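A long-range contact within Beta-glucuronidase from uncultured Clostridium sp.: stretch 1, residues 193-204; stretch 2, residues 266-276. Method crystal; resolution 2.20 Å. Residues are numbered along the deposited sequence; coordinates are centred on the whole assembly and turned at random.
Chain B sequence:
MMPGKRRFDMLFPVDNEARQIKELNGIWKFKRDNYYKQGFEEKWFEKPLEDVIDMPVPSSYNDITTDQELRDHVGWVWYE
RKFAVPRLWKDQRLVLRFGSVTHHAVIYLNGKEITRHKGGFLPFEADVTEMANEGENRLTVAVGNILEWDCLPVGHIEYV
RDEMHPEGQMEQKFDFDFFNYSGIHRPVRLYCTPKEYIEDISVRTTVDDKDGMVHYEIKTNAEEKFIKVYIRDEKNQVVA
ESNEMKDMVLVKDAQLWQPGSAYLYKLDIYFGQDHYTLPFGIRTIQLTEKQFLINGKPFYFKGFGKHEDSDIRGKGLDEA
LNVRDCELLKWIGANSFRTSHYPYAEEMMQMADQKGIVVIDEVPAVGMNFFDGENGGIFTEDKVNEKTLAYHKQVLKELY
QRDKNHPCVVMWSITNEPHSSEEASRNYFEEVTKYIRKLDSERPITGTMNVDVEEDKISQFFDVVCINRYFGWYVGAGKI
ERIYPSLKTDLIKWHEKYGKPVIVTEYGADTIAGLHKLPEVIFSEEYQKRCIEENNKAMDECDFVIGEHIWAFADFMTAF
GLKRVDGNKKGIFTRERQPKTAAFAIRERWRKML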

ATOM      1  N   THR B 193       9.243  -4.345  51.819  1.00 38.95           N
ATOM      2  CA  THR B 193       9.080  -3.228  52.742  1.00 40.31           C
ATOM      3  C   THR B 193       9.427  -3.695  54.151  1.00 40.96           C
ATOM      4  O   THR B 193       9.478  -4.903  54.422  1.00 36.57           O
ATOM      5  N   PRO B 194       9.664  -2.756  55.073  1.00 40.51           N
ATOM      6  CA  PRO B 194       9.688  -3.114  56.497  1.00 41.55           C
ATOM      7  C   PRO B 194       8.346  -3.690  56.930  1.00 42.29           C
ATOM      8  O   PRO B 194       7.307  -3.447  56.305  1.00 35.95           O
ATOM      9  N   LYS B 195       8.372  -4.471  58.022  1.00 39.61           N
ATOM     10  CA  LYS B 195       7.142  -5.104  58.492  1.00 38.60           C
ATOM     11  C   LYS B 195       6.156  -4.103  59.086  1.00 39.02           C
ATOM     12  O   LYS B 195       4.952  -4.382  59.125  1.00 39.38           O
ATOM     13  N   GLU B 196       6.622  -2.945  59.531  1.00 37.59           N
ATOM     14  CA  GLU B 196       5.733  -1.852  59.905  1.00 45.46           C
ATOM     15  C   GLU B 196       5.878  -0.781  58.837  1.00 39.36           C
ATOM     16  O   GLU B 196       6.978  -0.253  58.641  1.00 38.95           O
ATOM     17  N   TYR B 197       4.779  -0.461  58.153  1.00 41.65           N
ATOM     18  CA  TYR B 197       4.907   0.191  56.859  1.00 37.76           C
ATOM     19  C   TYR B 197       3.668   1.003  56.509  1.00 40.56           C
ATOM     20  O   TYR B 197       2.567   0.783  57.036  1.00 41.31           O
ATOM     21  N   ILE B 198       3.857   1.898  55.544  1.00 38.97           N
ATOM     22  CA  ILE B 198       2.790   2.752  55.040  1.00 38.24           C
ATOM     23  C   ILE B 198       1.950   1.959  54.044  1.00 39.60           C
ATOM     24  O   ILE B 198       2.470   1.463  53.035  1.00 43.14           O
ATOM     25  N   GLU B 199       0.646   1.844  54.325  1.00 37.43           N
ATOM     26  CA  GLU B 199      -0.303   1.084  53.514  1.00 40.38           C
ATOM     27  C   GLU B 199      -1.001   1.934  52.449  1.00 43.80           C
ATOM     28  O   GLU B 199      -1.117   1.509  51.295  1.00 42.20           O
ATOM     29  N   ASP B 200      -1.501   3.113  52.818  1.00 40.69           N
ATOM     30  CA  ASP B 200      -2.335   3.901  51.920  1.00 40.71           C
ATOM     31  C   ASP B 200      -2.141   5.388  52.191  1.00 41.67           C
ATOM     32  O   ASP B 200      -1.935   5.803  53.334  1.00 42.09           O
ATOM     33  N   ILE B 201      -2.210   6.182  51.120  1.00 36.94           N
ATOM     34  CA  ILE B 201      -2.100   7.636  51.164  1.00 36.46           C
ATOM     35  C   ILE B 201      -3.203   8.220  50.297  1.00 41.26           C
ATOM     36  O   ILE B 201      -3.362   7.815  49.139  1.00 39.54           O
ATOM     37  N   SER B 202      -3.939   9.192  50.834  1.00 40.86           N
ATOM     38  CA  SER B 202      -4.875   9.993  50.049  1.00 42.29           C
ATOM     39  C   SER B 202      -4.564  11.473  50.219  1.00 44.85           C
ATOM     40  O   SER B 202      -4.398  11.952  51.350  1.00 45.00           O
ATOM     41  N   VAL B 203      -4.487  12.189  49.098  1.00 39.18           N
ATOM     42  CA  VAL B 203      -4.238  13.629  49.074  1.00 37.66           C
ATOM     43  C   VAL B 203      -5.367  14.305  48.312  1.00 45.17           C
ATOM     44  O   VAL B 203      -5.775  13.830  47.244  1.00 41.01           O
ATOM     45  N   ARG B 204      -5.894  15.385  48.887  1.00 47.87           N
ATOM     46  CA  ARG B 204      -6.831  16.286  48.231  1.00 44.07           C
ATOM     47  C   ARG B 204      -6.346  17.705  48.456  1.00 50.80           C
ATOM     48  O   ARG B 204      -5.779  18.018  49.509  1.00 51.00           O
ATOM     49  N   LYS B 266       5.916  16.657  46.347  1.00 46.39           N
ATOM     50  CA  LYS B 266       6.078  15.295  46.839  1.00 44.10           C
ATOM     51  C   LYS B 266       5.664  15.238  48.299  1.00 43.11           C
ATOM     52  O   LYS B 266       6.145  16.035  49.112  1.00 45.50           O
ATOM     53  N   LEU B 267       4.747  14.323  48.615  1.00 42.89           N
ATOM     54  CA  LEU B 267       4.448  13.944  49.995  1.00 42.53           C
ATOM     55  C   LEU B 267       5.503  12.931  50.425  1.00 41.37           C
ATOM     56  O   LEU B 267       5.473  11.774  50.008  1.00 40.87           O
ATOM     57  N   ASP B 268       6.454  13.376  51.248  1.00 41.42           N
ATOM     58  CA  ASP B 268       7.626  12.598  51.633  1.00 39.57           C
ATOM     59  C   ASP B 268       7.455  12.157  53.081  1.00 47.02           C
ATOM     60  O   ASP B 268       7.438  12.999  53.991  1.00 42.82           O
ATOM     61  N   ILE B 269       7.337  10.846  53.291  1.00 37.23           N
ATOM     62  CA  ILE B 269       6.837  10.277  54.536  1.00 38.91           C
ATOM     63  C   ILE B 269       7.879   9.333  55.121  1.00 45.60           C
ATOM     64  O   ILE B 269       8.388   8.446  54.421  1.00 42.98           O
ATOM     65  N   TYR B 270       8.165   9.503  56.414  1.00 43.50           N
ATOM     66  CA  TYR B 270       9.042   8.612  57.163  1.00 41.49           C
ATOM     67  C   TYR B 270       8.268   8.009  58.330  1.00 42.10           C
ATOM     68  O   TYR B 270       7.676   8.734  59.134  1.00 44.25           O
ATOM     69  N   PHE B 271       8.279   6.681  58.420  1.00 42.72           N
ATOM     70  CA  PHE B 271       7.485   5.956  59.413  1.00 45.46           C
ATOM     71  C   PHE B 271       8.337   4.785  59.897  1.00 45.60           C
ATOM     72  O   PHE B 271       8.442   3.760  59.213  1.00 43.82           O
ATOM     73  N   GLY B 272       8.954   4.953  61.060  1.00 39.34           N
ATOM     74  CA  GLY B 272       9.796   3.910  61.618  1.00 40.25           C
ATOM     75  C   GLY B 272      11.005   3.643  60.744  1.00 43.57           C
ATOM     76  O   GLY B 272      11.849   4.514  60.521  1.00 46.61           O
ATOM     77  N   GLN B 273      11.107   2.422  60.242  1.00 47.83           N
ATOM     78  CA  GLN B 273      12.110   2.106  59.238  1.00 46.16           C
ATOM     79  C   GLN B 273      11.622   2.378  57.818  1.00 44.68           C
ATOM     80  O   GLN B 273      12.443   2.397  56.897  1.00 47.78           O
ATOM     81  N   ASP B 274      10.321   2.604  57.625  1.00 41.37           N
ATOM     82  CA  ASP B 274       9.731   2.758  56.301  1.00 40.53           C
ATOM     83  C   ASP B 274       9.923   4.171  55.750  1.00 39.80           C
ATOM     84  O   ASP B 274      10.214   5.123  56.475  1.00 42.10           O
ATOM     85  N   HIS B 275       9.724   4.297  54.440  1.00 38.86           N
ATOM     86  CA  HIS B 275       9.823   5.569  53.736  1.00 40.28           C
ATOM     87  C   HIS B 275       8.994   5.459  52.457  1.00 40.53           C
ATOM     88  O   HIS B 275       9.024   4.421  51.783  1.00 41.40           O
ATOM     89  N   TYR B 276       8.227   6.507  52.151  1.00 37.49           N
ATOM     90  CA  TYR B 276       7.439   6.553  50.922  1.00 41.78           C
ATOM     91  C   TYR B 276       7.309   7.994  50.459  1.00 42.08           C
ATOM     92  O   TYR B 276       7.019   8.878  51.268  1.00 41.51           O
TER

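Two layers meet here. Stretch 2 is a β-hairpin, closed by a type II' turn from Phe271 to Asp274; stretch 1 enters as a loop beside that turn and becomes a strand at Ile198. The strand axes lie 9.7 Å apart for 266-271 and 8.6 Å for 274-276, a spacing that leaves the space between to side chains. The one hydrogen bond across the gap is made by a side chain reaching over to a backbone amide.

On the hairpin, Leu267, Ile269, Phe271, Asp274 and Tyr276 all point toward stretch 1, while Tyr270 and His275 point away. From stretch 1, Ile201 and Val203 point toward the hairpin. Ile198 leaves its backbone sideways, yet its end swings nearer, and it has the largest area covered of any residue in the contact. With chi1 m and chi2 t, it works as a wedge: CD1 sits 3.5 Å from Ile269 CG2 and 3.8 Å from Tyr276 CB, while CG1 lies 4.0 Å from Phe271 CB. The hollow it fills is therefore lined from both hairpin strands. Ile269 and Tyr276 are held side by side there by a backbone pair, Ile269 N to Tyr276 O at 2.8 Å and Tyr276 N to Ile269 O at 3.0 Å.

Ile201, also m and t, is the next bump. Its CD1 rests 3.6 Å from Ile269 CD1 and 3.5 Å from Tyr276 CD1, and its CG2 meets Leu267 CD2 at 3.6 Å. Ile269, again m,t, thus offers CG2 to Ile198 and CD1 to Ile201, so one branched side chain serves two neighbours. Farther along, Leu267, with chi1 t and chi2 p, places CD2 against both Ile201 and Val203; the t rotamer of Val203 leaves its CG2 3.8 Å from Leu267 CD2. The packing thins here, with Val203 only lightly covered.

At the turn end the logic becomes polar. Asp274, chi1 t, extends its carboxylate into stretch 1, and OD2 accepts a hydrogen bond from Ile198 N at 2.7 Å with a nearly straight angle of 168°. The approach is close enough to bring OD2 within 3.1 Å of Tyr197 CA. OD1 accepts from the amide of its own neighbour, His275 N, at 2.6 Å, so the carboxylate joins a local bond to the long-range one. The Tyr197 side chain, chi1 p, points away overall, although its CB still touches Asp274 OD2 at 3.3 Å.

Phe271, chi1 t, lays its ring beside the incoming loop, where Tyr197 N lies 3.8 Å from CE2, at the ring edge. Pro194 points toward the turn, with CG 3.8 Å from Gln273 C, and Gln273 starts toward it before its end leads away. Behind the interface, His275 NE2 donates to Asp268 OD1 at 2.6 Å. The rule is compact: branched aliphatics interlock between the layers, and one buried carboxylate ties the loop to the turn.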

ATOM      1  CB  THR B 193       7.654  -2.645  52.771  1.00 40.40           C
ATOM      2  OG1 THR B 193       6.778  -3.522  53.493  1.00 37.48           O
ATOM      3  CG2 THR B 193       7.081  -2.355  51.365  1.00 41.32           C
ATOM      4  CB  PRO B 194       9.975  -1.781  57.200  1.00 44.04           C
ATOM      5  CG  PRO B 194      10.666  -0.939  56.156  1.00 41.08           C
ATOM      6  CD  PRO B 194      10.040  -1.343  54.853  1.00 39.85           C
ATOM      7  CB  LYS B 195       7.462  -6.199  59.507  1.00 40.75           C
ATOM      8  CG  LYS B 195       8.377  -7.272  58.958  1.00 42.81           C
ATOM      9  CD  LYS B 195       7.895  -8.669  59.304  1.00 44.20           C
ATOM     10  CE  LYS B 195       8.666  -9.721  58.493  1.00 48.60           C
ATOM     11  NZ  LYS B 195       8.643 -11.081  59.119  1.00 50.85           N
ATOM     12  CB  GLU B 196       6.063  -1.301  61.296  1.00 42.44           C
ATOM     13  CG  GLU B 196       6.206  -2.378  62.377  1.00 47.58           C
ATOM     14  CD  GLU B 196       6.180  -1.800  63.802  1.00 54.68           C
ATOM     15  OE1 GLU B 196       5.606  -2.455  64.707  1.00 47.05           O
ATOM     16  OE2 GLU B 196       6.741  -0.694  64.013  1.00 55.69           O
ATOM     17  CB  TYR B 197       5.150  -0.847  55.761  1.00 36.62           C
ATOM     18  CG  TYR B 197       3.925  -1.684  55.491  1.00 38.74           C
ATOM     19  CD1 TYR B 197       3.644  -2.805  56.270  1.00 38.65           C
ATOM     20  CD2 TYR B 197       3.041  -1.352  54.465  1.00 37.74           C
ATOM     21  CE1 TYR B 197       2.530  -3.575  56.029  1.00 40.14           C
ATOM     22  CE2 TYR B 197       1.915  -2.116  54.219  1.00 36.95           C
ATOM     23  CZ  TYR B 197       1.662  -3.223  55.005  1.00 41.15           C
ATOM     24  OH  TYR B 197       0.549  -3.992  54.768  1.00 41.30           O
ATOM     25  CB  ILE B 198       3.371   4.020  54.401  1.00 38.96           C
ATOM     26  CG1 ILE B 198       4.177   4.803  55.445  1.00 38.62           C
ATOM     27  CG2 ILE B 198       2.269   4.872  53.797  1.00 36.77           C
ATOM     28  CD1 ILE B 198       5.328   5.601  54.854  1.00 35.79           C
ATOM     29  CB  GLU B 199      -1.370   0.439  54.404  1.00 41.74           C
ATOM     30  CG  GLU B 199      -0.834  -0.387  55.566  1.00 45.77           C
ATOM     31  CD  GLU B 199      -1.950  -1.007  56.411  1.00 48.84           C
ATOM     32  OE1 GLU B 199      -3.003  -0.367  56.590  1.00 51.12           O
ATOM     33  OE2 GLU B 199      -1.782  -2.147  56.884  1.00 55.02           O
ATOM     34  CB  ASP B 200      -3.811   3.525  52.076  1.00 42.15           C
ATOM     35  CG  ASP B 200      -4.657   3.977  50.904  1.00 46.01           C
ATOM     36  OD1 ASP B 200      -4.119   4.662  50.007  1.00 42.09           O
ATOM     37  OD2 ASP B 200      -5.865   3.646  50.878  1.00 49.97           O
ATOM     38  CB  ILE B 201      -0.740   8.137  50.641  1.00 41.08           C
ATOM     39  CG1 ILE B 201       0.433   7.442  51.320  1.00 35.63           C
ATOM     40  CG2 ILE B 201      -0.638   9.668  50.757  1.00 37.15           C
ATOM     41  CD1 ILE B 201       1.734   7.661  50.557  1.00 35.94           C
ATOM     42  CB  SER B 202      -6.323   9.708  50.443  1.00 36.09           C
ATOM     43  OG  SER B 202      -6.553   8.321  50.498  1.00 40.13           O
ATOM     44  CB  VAL B 203      -2.877  13.968  48.436  1.00 38.09           C
ATOM     45  CG1 VAL B 203      -2.558  15.444  48.608  1.00 39.93           C
ATOM     46  CG2 VAL B 203      -1.774  13.112  49.052  1.00 43.03           C
ATOM     47  CB  ARG B 204      -8.258  16.096  48.748  1.00 45.81           C
ATOM     48  CG  ARG B 204      -8.675  14.622  48.740  1.00 54.15           C
ATOM     49  CD  ARG B 204     -10.139  14.384  49.102  1.00 56.89           C
ATOM     50  NE  ARG B 204     -10.434  14.565  50.535  1.00 73.40           N
ATOM     51  CZ  ARG B 204      -9.802  13.993  51.569  1.00 66.07           C
ATOM     52  NH1 ARG B 204      -8.796  13.140  51.396  1.00 61.30           N
ATOM     53  NH2 ARG B 204     -10.202  14.274  52.806  1.00 65.16           N
ATOM     54  CB  LYS B 266       7.519  14.798  46.665  1.00 47.15           C
ATOM     55  CG  LYS B 266       8.119  15.060  45.291  1.00 52.81           C
ATOM     56  CD  LYS B 266       9.395  15.875  45.425  1.00 55.86           C
ATOM     57  CE  LYS B 266       9.984  16.256  44.077  1.00 58.80           C
ATOM     58  NZ  LYS B 266       8.934  16.425  43.015  1.00 61.28           N
ATOM     59  CB  LEU B 267       3.038  13.376  50.112  1.00 38.64           C
ATOM     60  CG  LEU B 267       2.437  13.373  51.530  1.00 46.22           C
ATOM     61  CD1 LEU B 267       2.383  14.789  52.110  1.00 41.69           C
ATOM     62  CD2 LEU B 267       1.047  12.728  51.580  1.00 38.98           C
ATOM     63  CB  ASP B 268       8.890  13.434  51.446  1.00 39.57           C
ATOM     64  CG  ASP B 268      10.179  12.621  51.534  1.00 45.13           C
ATOM     65  OD1 ASP B 268      10.190  11.404  51.223  1.00 38.69           O
ATOM     66  OD2 ASP B 268      11.206  13.235  51.906  1.00 48.06           O
ATOM     67  CB  ILE B 269       5.512   9.529  54.310  1.00 42.19           C
ATOM     68  CG1 ILE B 269       4.513  10.424  53.577  1.00 39.53           C
ATOM     69  CG2 ILE B 269       4.949   9.008  55.622  1.00 38.67           C
ATOM     70  CD1 ILE B 269       3.253   9.699  53.115  1.00 35.59           C
ATOM     71  CB  TYR B 270      10.279   9.356  57.667  1.00 40.72           C
ATOM     72  CG  TYR B 270      11.220   9.803  56.564  1.00 42.85           C
ATOM     73  CD1 TYR B 270      10.999  10.988  55.870  1.00 42.91           C
ATOM     74  CD2 TYR B 270      12.332   9.040  56.227  1.00 42.51           C
ATOM     75  CE1 TYR B 270      11.861  11.396  54.856  1.00 42.45           C
ATOM     76  CE2 TYR B 270      13.192   9.438  55.235  1.00 39.86           C
ATOM     77  CZ  TYR B 270      12.957  10.614  54.553  1.00 42.53           C
ATOM     78  OH  TYR B 270      13.830  10.999  53.559  1.00 48.05           O
ATOM     79  CB  PHE B 271       6.151   5.494  58.827  1.00 38.04           C
ATOM     80  CG  PHE B 271       5.315   4.661  59.768  1.00 44.50           C
ATOM     81  CD1 PHE B 271       4.646   5.249  60.836  1.00 45.68           C
ATOM     82  CD2 PHE B 271       5.186   3.290  59.575  1.00 43.68           C
ATOM     83  CE1 PHE B 271       3.860   4.483  61.700  1.00 49.13           C
ATOM     84  CE2 PHE B 271       4.407   2.515  60.431  1.00 42.60           C
ATOM     85  CZ  PHE B 271       3.748   3.112  61.503  1.00 48.75           C
ATOM     86  CB  GLN B 273      12.542   0.644  59.369  1.00 46.84           C
ATOM     87  CG  GLN B 273      13.318   0.333  60.659  1.00 51.65           C
ATOM     88  CD  GLN B 273      14.652   1.060  60.713  1.00 60.98           C
ATOM     89  OE1 GLN B 273      15.591   0.722  59.984  1.00 62.79           O
ATOM     90  NE2 GLN B 273      14.736   2.081  61.565  1.00 65.61           N
ATOM     91  CB  ASP B 274       8.235   2.430  56.337  1.00 39.98           C
ATOM     92  CG  ASP B 274       7.671   2.143  54.953  1.00 42.25           C
ATOM     93  OD1 ASP B 274       8.493   2.036  54.013  1.00 41.39           O
ATOM     94  OD2 ASP B 274       6.428   2.022  54.804  1.00 39.43           O
ATOM     95  CB  HIS B 275      11.295   5.909  53.431  1.00 36.33           C
ATOM     96  CG  HIS B 275      11.498   7.197  52.690  1.00 39.95           C
ATOM     97  ND1 HIS B 275      12.639   7.458  51.959  1.00 38.99           N
ATOM     98  CD2 HIS B 275      10.718   8.300  52.574  1.00 41.37           C
ATOM     99  CE1 HIS B 275      12.555   8.669  51.430  1.00 38.98           C
ATOM    100  NE2 HIS B 275      11.395   9.196  51.779  1.00 38.39           N
ATOM    101  CB  TYR B 276       6.034   5.960  51.092  1.00 34.20           C
ATOM    102  CG  TYR B 276       5.389   5.635  49.749  1.00 38.66           C
ATOM    103  CD1 TYR B 276       4.729   6.616  49.012  1.00 40.24           C
ATOM    104  CD2 TYR B 276       5.479   4.351  49.198  1.00 39.99           C
ATOM    105  CE1 TYR B 276       4.150   6.331  47.768  1.00 36.82           C
ATOM    106  CE2 TYR B 276       4.908   4.056  47.948  1.00 38.38           C
ATOM    107  CZ  TYR B 276       4.244   5.050  47.248  1.00 37.81           C
ATOM    108  OH  TYR B 276       3.671   4.777  46.030  1.00 35.83           O
TER